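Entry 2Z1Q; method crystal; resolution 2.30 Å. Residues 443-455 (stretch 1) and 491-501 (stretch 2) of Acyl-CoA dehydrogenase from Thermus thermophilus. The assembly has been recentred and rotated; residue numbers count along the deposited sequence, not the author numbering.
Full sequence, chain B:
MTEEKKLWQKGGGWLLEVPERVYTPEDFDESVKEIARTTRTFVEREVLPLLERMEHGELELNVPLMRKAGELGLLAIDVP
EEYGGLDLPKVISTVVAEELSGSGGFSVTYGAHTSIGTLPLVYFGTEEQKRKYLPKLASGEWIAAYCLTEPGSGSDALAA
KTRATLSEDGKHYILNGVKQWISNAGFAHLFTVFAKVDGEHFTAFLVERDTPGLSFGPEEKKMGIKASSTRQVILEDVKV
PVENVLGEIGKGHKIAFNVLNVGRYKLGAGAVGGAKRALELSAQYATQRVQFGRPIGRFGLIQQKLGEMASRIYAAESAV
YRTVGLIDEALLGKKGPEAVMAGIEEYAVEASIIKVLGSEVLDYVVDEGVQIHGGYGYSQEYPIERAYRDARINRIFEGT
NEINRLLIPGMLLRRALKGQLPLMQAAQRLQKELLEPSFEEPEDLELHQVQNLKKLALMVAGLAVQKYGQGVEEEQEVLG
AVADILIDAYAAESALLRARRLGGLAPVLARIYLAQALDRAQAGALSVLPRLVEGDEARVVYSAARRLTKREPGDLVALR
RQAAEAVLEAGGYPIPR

Stretch 1 (443-455) EDLELHQVQNLKK
Stretch 2 (491-501) AAESALLRARR

Two helices of one chain pack against each other, nearly antiparallel. Residues 445-455 form the first, which continues later in the chain. Residues 491-501 lie within the second, which extends past both ends of the stretch. The axes approach to 9.7 Å, and their N-to-C directions differ by 160°. The nearest CA atoms across the contact are those of Val450 and Glu493, 6.1 Å apart. Helical residues keep phi near -55 to -81° and psi near -24 to -52°. Before the first helix, Glu443 (67/103) and Asp444 (57/51) have positive phi. The contact buries 445 Å², both sides summed.

Ala491 makes no contact with stretch 1. Ser494 OG donates a hydrogen bond to Ala491 O at 2.9 Å. Ala492 points its CB toward the first helix. There Ala492 CB meets Val450 CG2 at 4.1 Å; Val450 has chi1 t, at 158°.

Glu493 also points toward stretch 1. Its chain is extended, with chi1 and chi2 both t and chi3 at -95°. Its aliphatic base packs on valine, with Glu493 CB 3.6 Å from Val450 CG1. Its carboxylate reaches Lys454, and the short 2.5 Å from Lys454 NZ to Glu493 OE1 is a hydrogen-bonded salt bridge. The CA-to-CB bond of Lys454 points sideways; chi1 m and chi2 to chi4 all t carry the amine to the acid. Lys454 NZ also donates to Gln451 OE1 at 2.8 Å. Gln451 (m, m, chi3 118°) starts away from stretch 2, yet its end comes nearer. Gln451 OE1 and Glu493 OE1 are 3.5 Å apart; both are acceptors, so they do not bond to each other, but the amine serves both.

Ser494 (chi1 p) and Ala495 are out of reach of the first helix. Leu496 points toward it, with chi1 between wells at -104° and chi2 t. Leu496 CD1 lies 3.8 Å from Val450 CG2, and Leu496 CB lies 3.9 Å from Leu447 CD2. Leu496 CD2 is 3.5 Å from Glu446 OE1. This leucine thus touches three residues of stretch 1: Glu446, Leu447 and Val450.

Leu497 (m, t) starts sideways. Leu497 CD2 comes 4.1 Å from Leu447 CD2. Leu447 is also m, t and sideways at its base, with its end nearer to stretch 2. Arg498 and Ala499 make no contact here.

Arg500 points toward stretch 1, with chi1 and chi2 m, chi3 146° and chi4 66°. Two acids meet its guanidinium. Arg500 NH1 forms a salt bridge with Glu446 OE1 at 2.9 Å, the oxygen lying at the guanidinium edge. Glu446 points toward stretch 2 with chi1 m, chi2 t and chi3 -49°. Arg500 NH2 lies 2.9 Å from Asp444 OD2 in a second salt bridge; its hydrogen bond is weak, with an angle of 120°. Asp444 (chi1 -148°) is poorly ordered. Leu447 CG sits 3.7 Å from Arg500 NH2, also at the edge. Arg501 is out of reach.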

# COMPACT_ATOMS: atom_id res chain seq x y z
N GLU B 443 -13.95 18.20 -30.99
CA GLU B 443 -12.71 18.12 -31.76
C GLU B 443 -11.55 17.87 -30.82
O GLU B 443 -11.08 18.78 -30.12
CB GLU B 443 -12.50 19.42 -32.56
CG GLU B 443 -13.60 19.67 -33.57
CD GLU B 443 -13.73 18.54 -34.58
OE1 GLU B 443 -12.95 18.51 -35.56
OE2 GLU B 443 -14.61 17.67 -34.39
N ASP B 444 -11.09 16.63 -30.79
CA ASP B 444 -10.01 16.23 -29.91
C ASP B 444 -10.47 16.57 -28.49
O ASP B 444 -9.78 17.24 -27.73
CB ASP B 444 -8.73 16.98 -30.26
CG ASP B 444 -7.49 16.16 -30.00
OD1 ASP B 444 -6.40 16.58 -30.43
OD2 ASP B 444 -7.62 15.10 -29.35
N LEU B 445 -11.68 16.11 -28.18
CA LEU B 445 -12.30 16.35 -26.89
C LEU B 445 -11.41 15.88 -25.75
O LEU B 445 -11.39 16.48 -24.68
CB LEU B 445 -13.66 15.63 -26.82
CG LEU B 445 -14.67 15.89 -27.94
CD1 LEU B 445 -14.33 15.01 -29.14
CD2 LEU B 445 -16.09 15.58 -27.46
N GLU B 446 -10.66 14.80 -25.98
CA GLU B 446 -9.78 14.29 -24.94
C GLU B 446 -8.79 15.35 -24.52
O GLU B 446 -8.61 15.61 -23.33
CB GLU B 446 -9.05 13.03 -25.42
CG GLU B 446 -9.98 11.88 -25.74
CD GLU B 446 -9.24 10.59 -25.98
OE1 GLU B 446 -8.26 10.61 -26.75
OE2 GLU B 446 -9.63 9.56 -25.38
N LEU B 447 -8.14 15.98 -25.50
CA LEU B 447 -7.18 17.04 -25.21
C LEU B 447 -7.88 18.23 -24.59
O LEU B 447 -7.26 19.02 -23.88
CB LEU B 447 -6.44 17.47 -26.48
CG LEU B 447 -5.32 16.54 -26.96
CD1 LEU B 447 -4.55 17.19 -28.09
CD2 LEU B 447 -4.39 16.22 -25.81
N HIS B 448 -9.17 18.35 -24.86
CA HIS B 448 -9.95 19.45 -24.30
C HIS B 448 -10.16 19.23 -22.79
O HIS B 448 -10.05 20.16 -22.00
CB HIS B 448 -11.32 19.54 -24.98
CG HIS B 448 -12.20 20.61 -24.41
ND1 HIS B 448 -13.54 20.41 -24.18
CD2 HIS B 448 -11.93 21.87 -24.01
CE1 HIS B 448 -14.06 21.52 -23.66
NE2 HIS B 448 -13.10 22.42 -23.55
N GLN B 449 -10.47 18.00 -22.42
CA GLN B 449 -10.69 17.67 -21.01
C GLN B 449 -9.41 17.97 -20.24
O GLN B 449 -9.44 18.42 -19.09
CB GLN B 449 -11.07 16.19 -20.89
CG GLN B 449 -12.22 15.81 -21.81
CD GLN B 449 -12.55 14.33 -21.76
OE1 GLN B 449 -11.66 13.49 -21.74
NE2 GLN B 449 -13.84 14.02 -21.75
N VAL B 450 -8.27 17.74 -20.90
CA VAL B 450 -6.98 18.03 -20.29
C VAL B 450 -6.88 19.52 -20.02
O VAL B 450 -6.40 19.95 -18.97
CB VAL B 450 -5.83 17.57 -21.21
CG1 VAL B 450 -4.54 18.31 -20.87
CG2 VAL B 450 -5.64 16.07 -21.06
N GLN B 451 -7.35 20.32 -20.97
CA GLN B 451 -7.30 21.76 -20.78
C GLN B 451 -8.21 22.19 -19.64
O GLN B 451 -7.85 23.09 -18.88
CB GLN B 451 -7.71 22.49 -22.06
CG GLN B 451 -6.76 22.22 -23.22
CD GLN B 451 -5.32 22.56 -22.88
OE1 GLN B 451 -4.44 21.69 -22.88
NE2 GLN B 451 -5.06 23.83 -22.60
N ASN B 452 -9.37 21.55 -19.51
CA ASN B 452 -10.30 21.90 -18.44
C ASN B 452 -9.69 21.59 -17.06
O ASN B 452 -9.90 22.35 -16.11
CB ASN B 452 -11.64 21.17 -18.63
CG ASN B 452 -12.53 21.83 -19.70
OD1 ASN B 452 -13.59 21.28 -20.06
ND2 ASN B 452 -12.13 22.99 -20.20
N LEU B 453 -8.94 20.50 -16.95
CA LEU B 453 -8.29 20.15 -15.69
C LEU B 453 -7.41 21.32 -15.29
O LEU B 453 -7.44 21.75 -14.14
CB LEU B 453 -7.43 18.88 -15.84
CG LEU B 453 -8.22 17.58 -16.07
CD1 LEU B 453 -7.28 16.42 -16.30
CD2 LEU B 453 -9.10 17.32 -14.86
N LYS B 454 -6.65 21.84 -16.25
CA LYS B 454 -5.77 22.98 -16.00
C LYS B 454 -6.61 24.13 -15.47
O LYS B 454 -6.22 24.82 -14.53
CB LYS B 454 -5.06 23.42 -17.27
CG LYS B 454 -4.37 22.29 -17.98
CD LYS B 454 -3.66 22.77 -19.22
CE LYS B 454 -3.00 21.62 -19.94
NZ LYS B 454 -2.27 22.09 -21.15
N LYS B 455 -7.76 24.35 -16.10
CA LYS B 455 -8.65 25.42 -15.67
C LYS B 455 -9.17 25.11 -14.26
O LYS B 455 -9.26 26.01 -13.42
CB LYS B 455 -9.84 25.56 -16.63
CG LYS B 455 -9.48 26.04 -18.02
CD LYS B 455 -10.72 26.24 -18.88
CE LYS B 455 -10.36 26.85 -20.24
NZ LYS B 455 -9.52 25.95 -21.07
N ALA B 491 0.40 14.64 -16.32
CA ALA B 491 0.52 13.23 -16.68
C ALA B 491 -0.38 12.84 -17.85
O ALA B 491 0.07 12.21 -18.80
CB ALA B 491 0.22 12.35 -15.48
N ALA B 492 -1.66 13.20 -17.76
CA ALA B 492 -2.61 12.84 -18.82
C ALA B 492 -2.21 13.45 -20.14
O ALA B 492 -2.16 12.78 -21.16
CB ALA B 492 -4.03 13.29 -18.44
N GLU B 493 -1.91 14.74 -20.10
CA GLU B 493 -1.51 15.46 -21.29
C GLU B 493 -0.27 14.83 -21.89
O GLU B 493 -0.23 14.51 -23.08
CB GLU B 493 -1.26 16.93 -20.96
CG GLU B 493 -0.66 17.72 -22.11
CD GLU B 493 -0.57 19.20 -21.82
OE1 GLU B 493 -1.50 19.94 -22.21
OE2 GLU B 493 0.42 19.63 -21.19
N SER B 494 0.75 14.65 -21.06
CA SER B 494 1.99 14.07 -21.54
C SER B 494 1.72 12.66 -22.08
O SER B 494 2.40 12.21 -23.00
CB SER B 494 3.03 14.06 -20.41
OG SER B 494 2.74 13.07 -19.44
N ALA B 495 0.72 11.98 -21.53
CA ALA B 495 0.40 10.63 -22.00
C ALA B 495 -0.38 10.67 -23.33
O ALA B 495 -0.17 9.81 -24.19
CB ALA B 495 -0.42 9.91 -20.96
N LEU B 496 -1.26 11.66 -23.46
CA LEU B 496 -2.08 11.80 -24.67
C LEU B 496 -1.28 12.26 -25.88
O LEU B 496 -1.41 11.69 -26.96
CB LEU B 496 -3.24 12.77 -24.40
CG LEU B 496 -4.62 12.15 -24.19
CD1 LEU B 496 -5.50 13.09 -23.39
CD2 LEU B 496 -5.26 11.83 -25.55
N LEU B 497 -0.47 13.29 -25.69
CA LEU B 497 0.34 13.81 -26.79
C LEU B 497 1.28 12.74 -27.32
O LEU B 497 1.57 12.72 -28.52
CB LEU B 497 1.14 15.03 -26.33
CG LEU B 497 0.30 16.25 -25.93
CD1 LEU B 497 1.20 17.38 -25.51
CD2 LEU B 497 -0.57 16.67 -27.10
N ARG B 498 1.77 11.86 -26.45
CA ARG B 498 2.68 10.81 -26.89
C ARG B 498 1.90 9.73 -27.64
O ARG B 498 2.39 9.18 -28.62
CB ARG B 498 3.43 10.21 -25.70
CG ARG B 498 4.28 8.96 -26.02
CD ARG B 498 4.92 8.37 -24.76
NE ARG B 498 5.61 7.10 -25.03
CZ ARG B 498 6.12 6.30 -24.08
NH1 ARG B 498 6.73 5.18 -24.44
NH2 ARG B 498 6.01 6.62 -22.80
N ALA B 499 0.69 9.44 -27.18
CA ALA B 499 -0.14 8.42 -27.81
C ALA B 499 -0.44 8.76 -29.28
O ALA B 499 -0.59 7.87 -30.12
CB ALA B 499 -1.44 8.23 -27.04
N ARG B 500 -0.54 10.06 -29.57
CA ARG B 500 -0.82 10.56 -30.92
C ARG B 500 0.32 10.26 -31.88
O ARG B 500 0.10 9.91 -33.04
CB ARG B 500 -1.09 12.07 -30.87
CG ARG B 500 -2.38 12.46 -30.16
CD ARG B 500 -3.60 11.95 -30.92
NE ARG B 500 -4.71 11.57 -30.05
CZ ARG B 500 -5.40 12.41 -29.28
NH1 ARG B 500 -6.39 11.96 -28.52
NH2 ARG B 500 -5.10 13.71 -29.27
N ARG B 501 1.55 10.40 -31.38
CA ARG B 501 2.73 10.12 -32.19
C ARG B 501 2.99 8.63 -32.22
O ARG B 501 3.21 8.05 -33.28
CB ARG B 501 3.93 10.82 -31.59
CG ARG B 501 3.76 12.30 -31.47
CD ARG B 501 4.92 12.86 -30.72
NE ARG B 501 6.16 12.41 -31.34
CZ ARG B 501 7.36 12.57 -30.78
NH1 ARG B 501 8.44 12.14 -31.41
NH2 ARG B 501 7.47 13.15 -29.60